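PDB 4S1P: uncharacterized protein from Slackia heliotrinireducens DSM 20476, which is a putative SGNH hydrolase of the GDSL-like lipase/acylhydrolase family and probably cleaves ester bonds, although its substrate is not known. Local coordinates for residues A[21-24]-A[25-29]; A[92-96]-A[97-101]. One frame throughout, in Å; residues are numbered along the deposited sequence.

Contact 1: residues A[21-24]-A[25-29]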
ATOM      1  N   ASP A  21       9.292  10.261   1.062  1.00 15.67           N
ATOM      2  CA  ASP A  21      10.170  11.249   1.706  1.00 16.59           C
ATOM      3  C   ASP A  21       9.529  11.772   3.013  1.00 13.87           C
ATOM      4  O   ASP A  21      10.206  11.965   4.025  1.00 15.41           O
ATOM      5  CB  ASP A  21      10.389  12.431   0.756  1.00 19.33           C
ATOM      6  CG  ASP A  21      11.391  12.164  -0.355  1.00 27.08           C
ATOM      7  OD1 ASP A  21      12.135  11.170  -0.335  1.00 34.20           O
ATOM      8  OD2 ASP A  21      11.477  13.035  -1.254  1.00 38.86           O
HETATM    9  N   MSE A  22       8.223  12.000   2.984  1.00 14.11           N
HETATM   10  CA  MSE A  22       7.491  12.436   4.171  1.00 14.62           C
HETATM   11  C   MSE A  22       7.562  11.377   5.245  1.00 14.61           C
HETATM   12  O   MSE A  22       7.818  11.648   6.418  1.00 17.52           O
HETATM   13  CB  MSE A  22       6.025  12.796   3.902  1.00 16.71           C
HETATM   14  CG  MSE A  22       5.880  14.006   3.013  1.00 19.33           C
HETATM   15 SE   MSE A  22       4.059  14.772   2.984  0.65 22.94          SE
HETATM   16  CE  MSE A  22       3.293  13.434   1.877  1.00 17.82           C
ATOM     17  N   LEU A  23       7.337  10.117   4.864  1.00 15.12           N
ATOM     18  CA  LEU A  23       7.399   9.055   5.840  1.00 15.20           C
ATOM     19  C   LEU A  23       8.816   8.924   6.438  1.00 14.31           C
ATOM     20  O   LEU A  23       8.965   8.726   7.656  1.00 17.52           O
ATOM     21  CB  LEU A  23       6.978   7.777   5.167  1.00 14.12           C
ATOM     22  CG  LEU A  23       6.954   6.506   6.011  1.00 16.37           C
ATOM     23  CD1 LEU A  23       6.011   6.691   7.186  1.00 17.07           C
ATOM     24  CD2 LEU A  23       6.534   5.323   5.161  1.00 18.32           C
ATOM     25  N   ALA A  24       9.829   9.038   5.592  1.00 14.52           N
ATOM     26  CA  ALA A  24      11.209   8.963   6.019  1.00 15.32           C
ATOM     27  C   ALA A  24      11.519  10.043   7.063  1.00 15.55           C
ATOM     28  O   ALA A  24      12.200   9.799   8.067  1.00 16.58           O
ATOM     29  CB  ALA A  24      12.139   9.123   4.857  1.00 15.87           C
ATOM     30  N   GLU A  25      11.030  11.257   6.806  1.00 15.50           N
ATOM     31  CA  GLU A  25      11.334  12.345   7.740  1.00 17.01           C
ATOM     32  C   GLU A  25      10.529  12.197   9.033  1.00 16.61           C
ATOM     33  O   GLU A  25      11.041  12.488  10.123  1.00 21.34           O
ATOM     34  CB  GLU A  25      11.086  13.689   7.039  1.00 20.74           C
ATOM     35  CG  GLU A  25      11.893  14.818   7.607  1.00 22.51           C
ATOM     36  CD  GLU A  25      11.912  16.053   6.697  1.00 20.51           C
ATOM     37  OE1 GLU A  25      12.849  16.160   5.837  1.00 20.25           O
ATOM     38  OE2 GLU A  25      10.990  16.881   6.862  1.00 21.13           O
ATOM     39  N   LEU A  26       9.282  11.719   8.951  1.00 17.85           N
ATOM     40  CA  LEU A  26       8.470  11.457  10.133  1.00 17.20           C
ATOM     41  C   LEU A  26       9.097  10.430  11.078  1.00 20.16           C
ATOM     42  O   LEU A  26       9.007  10.567  12.296  1.00 23.72           O
ATOM     43  CB  LEU A  26       7.068  10.986   9.768  1.00 18.44           C
ATOM     44  CG  LEU A  26       6.123  12.036   9.202  1.00 19.74           C
ATOM     45  CD1 LEU A  26       4.890  11.385   8.603  1.00 20.86           C
ATOM     46  CD2 LEU A  26       5.672  13.014  10.278  1.00 25.01           C
ATOM     47  N   LEU A  27       9.716   9.400  10.498  1.00 18.92           N
ATOM     48  CA  LEU A  27      10.229   8.291  11.279  1.00 18.79           C
ATOM     49  C   LEU A  27      11.762   8.337  11.476  1.00 18.93           C
ATOM     50  O   LEU A  27      12.329   7.428  12.091  1.00 23.15           O
ATOM     51  CB  LEU A  27       9.829   6.975  10.603  1.00 16.35           C
ATOM     52  CG  LEU A  27       8.359   6.602  10.688  1.00 17.39           C
ATOM     53  CD1 LEU A  27       8.080   5.357   9.851  1.00 19.56           C
ATOM     54  CD2 LEU A  27       7.871   6.357  12.123  1.00 21.80           C
ATOM     55  N   THR A  28      12.420   9.354  10.941  1.00 18.43           N
ATOM     56  CA  THR A  28      13.883   9.401  10.825  1.00 18.31           C
ATOM     57  C   THR A  28      14.422   8.071  10.299  1.00 18.03           C
ATOM     58  O   THR A  28      15.302   7.460  10.861  1.00 23.05           O
ATOM     59  CB  THR A  28      14.559   9.792  12.165  1.00 23.89           C
ATOM     60  OG1 THR A  28      13.857  10.899  12.733  1.00 28.18           O
ATOM     61  CG2 THR A  28      16.015  10.157  11.943  1.00 29.51           C
ATOM     62  N   ALA A  29      13.817   7.638   9.207  1.00 16.41           N
ATOM     63  CA  ALA A  29      14.099   6.356   8.598  1.00 15.81           C
ATOM     64  C   ALA A  29      14.697   6.449   7.211  1.00 16.39           C
ATOM     65  O   ALA A  29      14.526   7.459   6.497  1.00 20.19           O
ATOM     66  CB  ALA A  29      12.808   5.536   8.515  1.00 18.03           C
TER
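Leu23 and Leu27 sit one helical turn apart, side by side and pointing the same way. Leu23 CD1 meets Leu27 CD1 at 3.6 Å. Leu23 turns its CG anti to the backbone N (chi1 -180°), while Leu27 keeps its CG beside the N (chi1 -72°). These rotations lay the two CD1 methyls beside each other. This is the tight side. Leu23 is buried against Met8 of strand 4-10 and against Ala181 and Met184 of helix 170-184, and Leu27 rests on Ile6. Leu26, largely exposed, lies between the two sides, its CG 3.3 Å from Met22 O and its side chain on Leu178.

The other side is loose. Asp21 and Glu25 are exposed, and the extended Glu25 chain leads away from the preceding turn. Their link is through the backbone, where Glu25 N donates to Asp21 O. The matching bonds Leu26 N to Met22 O and Leu27 N to Leu23 O continue the helix. Thr28 then takes positive phi. Ala29 N closes the end on Ala24 O at 2.9 Å, in the carbonyl plane on a lone pair. This is the last turn of amphipathic helix 19-27, leading into edge strand 29-35 of the parallel beta sheet in the alpha/beta SGNH-hydrolase fold.

Contact 2: residues A[92-96]-A[97-101]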
ATOM      1  N   GLU A  92       5.425 -13.563   4.112  1.00 15.37           N
ATOM      2  CA  GLU A  92       6.310 -14.661   4.504  0.60 17.42           C
ATOM      3  C   GLU A  92       7.761 -14.362   4.146  1.00 15.35           C
ATOM      4  O   GLU A  92       8.681 -14.623   4.943  1.00 17.80           O
ATOM      5  CB  GLU A  92       5.873 -15.997   3.871  0.60 19.99           C
ATOM      6  CG  GLU A  92       4.574 -16.552   4.448  0.60 25.19           C
ATOM      7  CD  GLU A  92       4.604 -16.627   5.967  0.60 28.75           C
ATOM      8  OE1 GLU A  92       3.740 -16.014   6.649  0.60 29.04           O
ATOM      9  OE2 GLU A  92       5.526 -17.275   6.483  0.60 28.33           O
ATOM     10  N   ALA A  93       7.989 -13.776   2.961  1.00 15.74           N
ATOM     11  CA  ALA A  93       9.361 -13.402   2.574  1.00 16.04           C
ATOM     12  C   ALA A  93       9.933 -12.336   3.509  1.00 14.46           C
ATOM     13  O   ALA A  93      11.093 -12.400   3.912  1.00 16.33           O
ATOM     14  CB  ALA A  93       9.396 -12.923   1.135  1.00 18.09           C
ATOM     15  N   ALA A  94       9.108 -11.358   3.870  1.00 15.28           N
ATOM     16  CA  ALA A  94       9.561 -10.294   4.772  1.00 15.42           C
ATOM     17  C   ALA A  94       9.920 -10.889   6.146  1.00 16.06           C
ATOM     18  O   ALA A  94      10.985 -10.616   6.705  1.00 16.00           O
ATOM     19  CB  ALA A  94       8.489  -9.203   4.888  1.00 15.43           C
ATOM     20  N   LYS A  95       9.036 -11.725   6.672  1.00 15.21           N
ATOM     21  CA  LYS A  95       9.273 -12.327   7.986  1.00 16.78           C
ATOM     22  C   LYS A  95      10.516 -13.210   7.970  1.00 17.28           C
ATOM     23  O   LYS A  95      11.290 -13.202   8.939  1.00 19.01           O
ATOM     24  CB  LYS A  95       8.051 -13.109   8.448  1.00 18.08           C
ATOM     25  CG  LYS A  95       6.853 -12.252   8.771  1.00 19.20           C
ATOM     26  CD  LYS A  95       5.596 -12.941   9.293  1.00 27.97           C
ATOM     27  CE  LYS A  95       4.896 -13.806   8.290  1.00 38.38           C
ATOM     28  NZ  LYS A  95       3.686 -14.458   8.899  1.00 38.30           N
ATOM     29  N   ALA A  96      10.713 -13.961   6.888  1.00 17.23           N
ATOM     30  CA  ALA A  96      11.877 -14.825   6.761  1.00 19.68           C
ATOM     31  C   ALA A  96      13.162 -14.029   6.750  1.00 19.03           C
ATOM     32  O   ALA A  96      14.196 -14.512   7.230  1.00 23.74           O
ATOM     33  CB  ALA A  96      11.779 -15.663   5.503  1.00 21.38           C
ATOM     34  N   ALA A  97      13.090 -12.802   6.224  1.00 18.66           N
ATOM     35  CA  ALA A  97      14.214 -11.860   6.272  1.00 19.44           C
ATOM     36  C   ALA A  97      14.339 -11.054   7.569  1.00 18.43           C
ATOM     37  O   ALA A  97      15.217 -10.212   7.670  1.00 22.06           O
ATOM     38  CB  ALA A  97      14.153 -10.891   5.107  1.00 19.89           C
ATOM     39  N   GLY A  98      13.466 -11.287   8.546  1.00 17.72           N
ATOM     40  CA  GLY A  98      13.503 -10.577   9.812  1.00 19.16           C
ATOM     41  C   GLY A  98      12.846  -9.214   9.828  1.00 18.30           C
ATOM     42  O   GLY A  98      13.001  -8.471  10.805  1.00 21.03           O
ATOM     43  N   ALA A  99      12.010  -8.943   8.827  1.00 16.19           N
ATOM     44  CA  ALA A  99      11.304  -7.681   8.724  1.00 15.08           C
ATOM     45  C   ALA A  99       9.828  -7.905   9.081  1.00 16.27           C
ATOM     46  O   ALA A  99       9.261  -8.968   8.854  1.00 19.26           O
ATOM     47  CB  ALA A  99      11.408  -7.113   7.312  1.00 15.32           C
ATOM     48  N   GLN A 100       9.189  -6.856   9.566  1.00 14.23           N
ATOM     49  CA  GLN A 100       7.766  -6.872   9.834  1.00 15.54           C
ATOM     50  C   GLN A 100       6.970  -6.379   8.600  1.00 15.20           C
ATOM     51  O   GLN A 100       7.169  -5.253   8.165  1.00 13.87           O
ATOM     52  CB  GLN A 100       7.440  -5.975  11.025  1.00 15.87           C
ATOM     53  CG  GLN A 100       5.957  -5.822  11.272  1.00 18.87           C
ATOM     54  CD  GLN A 100       5.238  -7.095  11.672  1.00 21.39           C
ATOM     55  OE1 GLN A 100       5.600  -7.736  12.667  1.00 25.11           O
ATOM     56  NE2 GLN A 100       4.183  -7.454  10.930  1.00 19.46           N
ATOM     57  N   PRO A 101       6.100  -7.220   8.037  1.00 13.50           N
ATOM     58  CA  PRO A 101       5.279  -6.755   6.917  1.00 12.73           C
ATOM     59  C   PRO A 101       4.191  -5.791   7.382  1.00 12.89           C
ATOM     60  O   PRO A 101       3.640  -5.925   8.477  1.00 13.24           O
ATOM     61  CB  PRO A 101       4.699  -8.043   6.336  1.00 13.55           C
ATOM     62  CG  PRO A 101       4.790  -9.055   7.423  1.00 15.08           C
ATOM     63  CD  PRO A 101       5.946  -8.664   8.301  1.00 13.83           C
TER
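The backbone of Ala94 and Lys95 meets that of Gly98 and Ala99 in a Schellman motif, which ends helix 80-96. Gly98 has positive phi (82°), a conformation that favours glycine. Ala99 N donates to Ala94 O at 2.9 Å, from above the carbonyl plane. Gly98 N reaches Lys95 O at 2.9 Å, also from above. Just before them, Ala97 N makes the last ordinary i to i-4 bond, to Ala93 O.

The side chains follow this turn back toward the sheet. Ala94 CB lies 4.3 Å from Ala99 CB and 4.2 Å from Pro101 CB. Ala94 and Ala99 both touch Val67 of strand 66-69, so this side is apolar. Lys95 crosses Pro101 at about a right angle, with its CG 3.7 Å from Pro101 CD. A bend at chi3 (-68°) turns the chain's end back along the helix, where NZ makes a salt bridge with Glu92 OE1 at 2.7 Å, on the syn side, 27° out of the carboxylate plane. The same NZ also bonds to Ser141 O. Gln100 NE2 donates almost straight to Pro101 O, on a lone pair, and also to Gly142 O.

Backbone amides of 97-99 take up the carbonyls of Ala93, Ala94 and Lys95, and apolar carbons fill the inner side. Lys95 CG touches the proline ring, while its ammonium group, probably charged, is held by a carboxylate and a carbonyl.

From the N terminus, strand 4-10 comes first, and contact 1 follows on helix 19-27. Its turn at 28-29 leads into edge strand 29-35. The chain then passes through helix 50-61 and strand 66-69, and contact 2 opens in the last turns of helix 80-96. There the turn at 97-99 joins the helix to strand 100-105. Each contact closes a short local loop within one continuous stretch. The two are in series and neither nest nor cross. The centres of contact 1 and contact 2 are about 21 Å apart. Both are helix-to-strand turns of the same parallel sheet. Contact 1 packs its helix end on strand 4-10 and helix 170-184; contact 2 sets its turn against strand 66-69 and residues 141-144.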